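Local coordinates for protein regulator of nonsense transcripts 2 (Homo sapiens, PDB 4CEM) that acts as a factor of nonsense-mediated mRNA decay, here through its first MIF4G domain, a helical module probably serving as a protein-interaction scaffold, at residues Leu150-Ala154 / Leu170-Leu175; Asp201-Leu206 / Lys232-Gln237. All coordinates share one frame; numbering follows the deposited sequence.

Contact 1: Leu150-Ala154 / Leu170-Leu175; sequences LRFIA and LIYEQL
Ile-153 of helix 143-158 meets Ile-171 of helix 164-181 in one of the antiparallel helical hairpins of this all-helical MIF4G domain. The axes of the two short segments approach to 10.2 Å, their directions 159° apart, and packing between carbon atoms joins them without a hydrogen bond. Ile-171 shows how the interface is filled. Its CB points toward the opposing helix. From there CG1 takes the branch beside its own backbone N (chi1 -63°). The side chains of Ile-171 and Ile-153 slide past each other in opposite directions, with Ile-171 CG1 3.9 Å from Ile-153 CG1. The tip goes on to the backbone of the partner helix, Ile-171 CD1 resting 3.7 Å from Ala-154 CA. The other branch, Ile-171 CG2, lies 4.3 Å from Leu-150 CD1. Ile-153 also crosses Leu-170 at about a right angle, bringing its CD1 to 3.9 Å from Leu-170 CD2. Gln-174 contributes aliphatic carbon, while its bent chain leads the amide away. Trp-128 and Phe-132 of helix 120-137 pack on Ile-153, and Phe-195 of helix 189-204 on Leu-150. Leu-150 spreads its methyls over different partners, CD1 lying 4.0 Å from Gln-174 CB and CD2 4.2 Å from Leu-175 CD2.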
loop_
_atom_site.group_PDB
_atom_site.type_symbol
_atom_site.label_atom_id
_atom_site.label_comp_id
_atom_site.label_asym_id
_atom_site.label_seq_id
_atom_site.Cartn_x
_atom_site.Cartn_y
_atom_site.Cartn_z
ATOM N N LEU A 150 -1.526 0.591 4.675
ATOM C CA LEU A 150 -0.563 1.551 4.149
ATOM C C LEU A 150 -1.009 2.039 2.773
ATOM O O LEU A 150 -0.991 3.234 2.497
ATOM C CB LEU A 150 0.840 0.953 4.089
ATOM C CG LEU A 150 1.961 1.979 3.896
ATOM C CD1 LEU A 150 2.136 2.824 5.146
ATOM C CD2 LEU A 150 3.272 1.298 3.527
ATOM N N ARG A 151 -1.435 1.122 1.917
ATOM C CA ARG A 151 -1.945 1.516 0.616
ATOM C C ARG A 151 -3.176 2.395 0.772
ATOM O O ARG A 151 -3.334 3.392 0.058
ATOM C CB ARG A 151 -2.298 0.298 -0.226
ATOM C CG ARG A 151 -3.019 0.662 -1.516
ATOM C CD ARG A 151 -3.507 -0.568 -2.238
ATOM N NE ARG A 151 -4.281 -0.214 -3.419
ATOM C CZ ARG A 151 -4.858 -1.100 -4.226
ATOM N NH1 ARG A 151 -4.753 -2.399 -3.980
ATOM N NH2 ARG A 151 -5.543 -0.685 -5.285
ATOM N N PHE A 152 -4.048 2.007 1.700
ATOM C CA PHE A 152 -5.306 2.708 1.928
ATOM C C PHE A 152 -5.028 4.155 2.355
ATOM O O PHE A 152 -5.490 5.083 1.697
ATOM C CB PHE A 152 -6.136 1.957 2.971
ATOM C CG PHE A 152 -7.601 2.365 3.048
ATOM C CD1 PHE A 152 -8.134 3.407 2.292
ATOM C CD2 PHE A 152 -8.454 1.678 3.909
ATOM C CE1 PHE A 152 -9.469 3.752 2.404
ATOM C CE2 PHE A 152 -9.787 2.025 4.021
ATOM C CZ PHE A 152 -10.294 3.060 3.266
ATOM N N ILE A 153 -4.248 4.362 3.418
ATOM C CA ILE A 153 -3.955 5.739 3.860
ATOM C C ILE A 153 -3.206 6.540 2.787
ATOM O O ILE A 153 -3.382 7.772 2.687
ATOM C CB ILE A 153 -3.215 5.821 5.220
ATOM C CG1 ILE A 153 -1.812 5.231 5.135
ATOM C CG2 ILE A 153 -4.024 5.139 6.324
ATOM C CD1 ILE A 153 -1.031 5.386 6.419
ATOM N N ALA A 154 -2.399 5.838 1.983
ATOM C CA ALA A 154 -1.771 6.427 0.785
ATOM C C ALA A 154 -2.814 6.995 -0.183
ATOM O O ALA A 154 -2.763 8.175 -0.504
ATOM C CB ALA A 154 -0.898 5.407 0.077
ATOM N N LEU A 170 1.452 11.077 8.230
ATOM C CA LEU A 170 1.010 9.782 8.732
ATOM C C LEU A 170 1.688 8.608 8.019
ATOM O O LEU A 170 2.078 7.643 8.665
ATOM C CB LEU A 170 -0.500 9.660 8.607
ATOM C CG LEU A 170 -1.101 8.459 9.330
ATOM C CD1 LEU A 170 -1.188 8.743 10.820
ATOM C CD2 LEU A 170 -2.469 8.125 8.751
ATOM N N ILE A 171 1.828 8.690 6.694
ATOM C CA ILE A 171 2.498 7.633 5.922
ATOM C C ILE A 171 3.987 7.568 6.266
ATOM O O ILE A 171 4.536 6.489 6.475
ATOM C CB ILE A 171 2.355 7.838 4.394
ATOM C CG1 ILE A 171 0.898 7.778 3.948
ATOM C CG2 ILE A 171 3.123 6.773 3.619
ATOM C CD1 ILE A 171 0.669 8.458 2.616
ATOM N N TYR A 172 4.638 8.725 6.317
ATOM C CA TYR A 172 6.060 8.792 6.673
ATOM C C TYR A 172 6.303 8.081 7.996
ATOM O O TYR A 172 7.209 7.259 8.109
ATOM C CB TYR A 172 6.537 10.248 6.768
ATOM C CG TYR A 172 8.046 10.403 6.771
ATOM C CD1 TYR A 172 8.770 10.321 5.584
ATOM C CD2 TYR A 172 8.750 10.631 7.954
ATOM C CE1 TYR A 172 10.151 10.455 5.571
ATOM C CE2 TYR A 172 10.131 10.769 7.949
ATOM C CZ TYR A 172 10.829 10.680 6.753
ATOM O OH TYR A 172 12.202 10.815 6.719
ATOM N N GLU A 173 5.473 8.399 8.987
ATOM C CA GLU A 173 5.532 7.751 10.296
ATOM C C GLU A 173 5.542 6.232 10.206
ATOM O O GLU A 173 6.402 5.582 10.798
ATOM C CB GLU A 173 4.348 8.178 11.173
ATOM C CG GLU A 173 4.696 9.145 12.294
ATOM C CD GLU A 173 3.779 8.974 13.494
ATOM O OE1 GLU A 173 2.547 8.845 13.300
ATOM O OE2 GLU A 173 4.296 8.946 14.631
ATOM N N GLN A 174 4.585 5.664 9.477
ATOM C CA GLN A 174 4.450 4.212 9.444
ATOM C C GLN A 174 5.572 3.575 8.645
ATOM O O GLN A 174 5.975 2.454 8.940
ATOM C CB GLN A 174 3.092 3.781 8.886
ATOM C CG GLN A 174 1.886 4.451 9.529
ATOM C CD GLN A 174 2.006 4.597 11.038
ATOM O OE1 GLN A 174 1.889 5.704 11.585
ATOM N NE2 GLN A 174 2.252 3.483 11.719
ATOM N N LEU A 175 6.079 4.288 7.641
ATOM C CA LEU A 175 7.215 3.796 6.852
ATOM C C LEU A 175 8.487 3.726 7.686
ATOM O O LEU A 175 9.225 2.740 7.620
ATOM C CB LEU A 175 7.472 4.666 5.606
ATOM C CG LEU A 175 7.126 4.116 4.215
ATOM C CD1 LEU A 175 8.023 4.779 3.178
ATOM C CD2 LEU A 175 7.269 2.604 4.124
#

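Contact 2: Asp201-Leu206 / Lys232-Gln237; sequences DDIAGL and KQQPFQ
Gln-233 of helix 230-259 reaches across to the C-terminal end of helix 189-204, where the chain turns out of the helix at Gly-205 with positive phi. The glutamine stretches out beyond CG, and its NE2 donates a nearly straight hydrogen bond of 2.8 Å to Asp-202 O (178° at the hydrogen). That donor stands above the carbonyl plane, although the acceptor lies in the plane of the glutamine amide. NE2 also bonds Ser-225 OG, so two partners fix the amide, whose CD lies 3.4 Å from Gly-205 CA. On the buried side, Ile-203 CG2 sits over one face of the Phe-236 ring, a CH-pi contact 3.8 Å from the ring centroid, offset toward the rim. Ala-204 CB adds to the packing at 4.1 Å from Phe-236 CB. Toward solvent the fit is looser: Gln-237 NE2 lies near Ala-204 O at too poor an angle for a hydrogen bond, while its OE1 accepts one from Lys-241 NZ. Exposed Lys-232 pairs with Asp-164. Asp-201 makes salt bridges to Arg-21 and Arg-25 of helix 6-33, and Asp-202 one to Arg-25. The chemistry thus implies a helix terminus held by a side-chain amide on its backbone, beside hydrophobic packing, with charges paired to other helices and loops.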
loop_
_atom_site.group_PDB
_atom_site.type_symbol
_atom_site.label_atom_id
_atom_site.label_comp_id
_atom_site.label_asym_id
_atom_site.label_seq_id
_atom_site.Cartn_x
_atom_site.Cartn_y
_atom_site.Cartn_z
ATOM N N ASP A 201 4.421 6.024 -7.332
ATOM C CA ASP A 201 4.480 7.023 -8.388
ATOM C C ASP A 201 4.194 8.404 -7.805
ATOM O O ASP A 201 5.013 9.305 -7.916
ATOM C CB ASP A 201 3.548 6.686 -9.581
ATOM C CG ASP A 201 2.162 6.138 -9.156
ATOM O OD1 ASP A 201 1.756 6.263 -7.968
ATOM O OD2 ASP A 201 1.473 5.575 -10.041
ATOM N N ASP A 202 3.059 8.541 -7.135
ATOM C CA ASP A 202 2.616 9.834 -6.623
ATOM C C ASP A 202 3.207 10.207 -5.263
ATOM O O ASP A 202 3.497 11.381 -5.029
ATOM C CB ASP A 202 1.093 9.876 -6.564
ATOM C CG ASP A 202 0.467 10.093 -7.925
ATOM O OD1 ASP A 202 0.922 10.995 -8.647
ATOM O OD2 ASP A 202 -0.491 9.376 -8.274
ATOM N N ILE A 203 3.400 9.240 -4.369
ATOM C CA ILE A 203 3.905 9.571 -3.037
ATOM C C ILE A 203 5.435 9.648 -2.965
ATOM O O ILE A 203 5.974 10.546 -2.321
ATOM C CB ILE A 203 3.340 8.622 -1.963
ATOM C CG1 ILE A 203 1.877 8.974 -1.693
ATOM C CG2 ILE A 203 4.127 8.726 -0.662
ATOM C CD1 ILE A 203 1.080 7.817 -1.137
ATOM N N ALA A 204 6.130 8.725 -3.627
ATOM C CA ALA A 204 7.601 8.695 -3.589
ATOM C C ALA A 204 8.269 9.264 -4.841
ATOM O O ALA A 204 9.499 9.334 -4.906
ATOM C CB ALA A 204 8.091 7.272 -3.354
ATOM N N GLY A 205 7.476 9.650 -5.838
ATOM C CA GLY A 205 8.024 10.066 -7.134
ATOM C C GLY A 205 8.647 8.929 -7.937
ATOM O O GLY A 205 9.464 9.167 -8.811
ATOM N N LEU A 206 8.266 7.687 -7.665
ATOM C CA LEU A 206 8.872 6.563 -8.358
ATOM C C LEU A 206 8.584 6.583 -9.851
ATOM O O LEU A 206 7.490 6.939 -10.280
ATOM C CB LEU A 206 8.370 5.241 -7.789
ATOM C CG LEU A 206 8.744 4.896 -6.341
ATOM C CD1 LEU A 206 8.529 3.402 -6.146
ATOM C CD2 LEU A 206 10.173 5.270 -5.971
ATOM N N LYS A 232 8.003 17.207 -1.397
ATOM C CA LYS A 232 7.280 16.323 -0.485
ATOM C C LYS A 232 7.524 14.844 -0.770
ATOM O O LYS A 232 7.382 14.007 0.116
ATOM C CB LYS A 232 5.783 16.627 -0.535
ATOM C CG LYS A 232 5.408 17.975 0.063
ATOM C CD LYS A 232 3.965 18.346 -0.246
ATOM C CE LYS A 232 3.520 19.560 0.541
ATOM N NZ LYS A 232 2.323 20.181 -0.080
ATOM N N GLN A 233 7.888 14.528 -2.006
ATOM C CA GLN A 233 8.167 13.148 -2.401
ATOM C C GLN A 233 9.538 12.684 -1.933
ATOM O O GLN A 233 9.708 11.523 -1.570
ATOM C CB GLN A 233 8.087 13.008 -3.919
ATOM C CG GLN A 233 6.679 13.043 -4.480
ATOM C CD GLN A 233 6.660 13.014 -5.993
ATOM O OE1 GLN A 233 7.600 13.471 -6.626
ATOM N NE2 GLN A 233 5.586 12.471 -6.580
ATOM N N GLN A 234 10.512 13.594 -1.940
ATOM C CA GLN A 234 11.911 13.258 -1.637
ATOM C C GLN A 234 12.119 12.434 -0.360
ATOM O O GLN A 234 12.755 11.381 -0.410
ATOM C CB GLN A 234 12.782 14.526 -1.610
ATOM C CG GLN A 234 14.280 14.256 -1.649
ATOM C CD GLN A 234 14.688 13.402 -2.834
ATOM O OE1 GLN A 234 14.377 13.726 -3.984
ATOM N NE2 GLN A 234 15.376 12.297 -2.560
ATOM N N PRO A 235 11.585 12.896 0.787
ATOM C CA PRO A 235 11.744 12.084 2.002
ATOM C C PRO A 235 11.321 10.633 1.808
ATOM O O PRO A 235 12.022 9.720 2.248
ATOM C CB PRO A 235 10.820 12.765 3.009
ATOM C CG PRO A 235 10.702 14.168 2.535
ATOM C CD PRO A 235 10.779 14.104 1.037
ATOM N N PHE A 236 10.200 10.425 1.129
ATOM C CA PHE A 236 9.707 9.071 0.879
ATOM C C PHE A 236 10.679 8.282 0.012
ATOM O O PHE A 236 10.928 7.105 0.276
ATOM C CB PHE A 236 8.302 9.103 0.258
ATOM C CG PHE A 236 7.271 9.736 1.149
ATOM C CD1 PHE A 236 6.610 8.987 2.104
ATOM C CD2 PHE A 236 7.000 11.088 1.060
ATOM C CE1 PHE A 236 5.678 9.571 2.944
ATOM C CE2 PHE A 236 6.080 11.688 1.900
ATOM C CZ PHE A 236 5.415 10.924 2.845
ATOM N N GLN A 237 11.249 8.928 -1.004
ATOM C CA GLN A 237 12.222 8.245 -1.852
ATOM C C GLN A 237 13.464 7.864 -1.053
ATOM O O GLN A 237 13.951 6.738 -1.160
ATOM C CB GLN A 237 12.604 9.069 -3.086
ATOM C CG GLN A 237 13.414 8.256 -4.102
ATOM C CD GLN A 237 13.036 8.528 -5.550
ATOM O OE1 GLN A 237 13.294 7.552 -6.423
ATOM N NE2 GLN A 237 12.522 9.598 -5.884
#

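Contacts 1 and 2 follow one another along the chain and abut in space, their centres about 12 Å apart. Contact 1 lies nearer the centre of the chain, about 8 Å against 14 Å, and all its touching residues are buried; contact 2 runs from that interior out to partly exposed residues such as Gln-237. They join different pairs of helices, yet Ile-171 and Ala-154 of contact 1 pack against Ile-203 of contact 2, while Tyr-172 rests on Pro-235, so that apolar packing passes from one contact to the other across four helices. Chemistry shifts with position: 150-154/170-175 packs through carbon atoms, those of Gln-174 included, whereas 201-206/232-237 combines aromatic packing with an amide-to-backbone hydrogen bond and flanking charges.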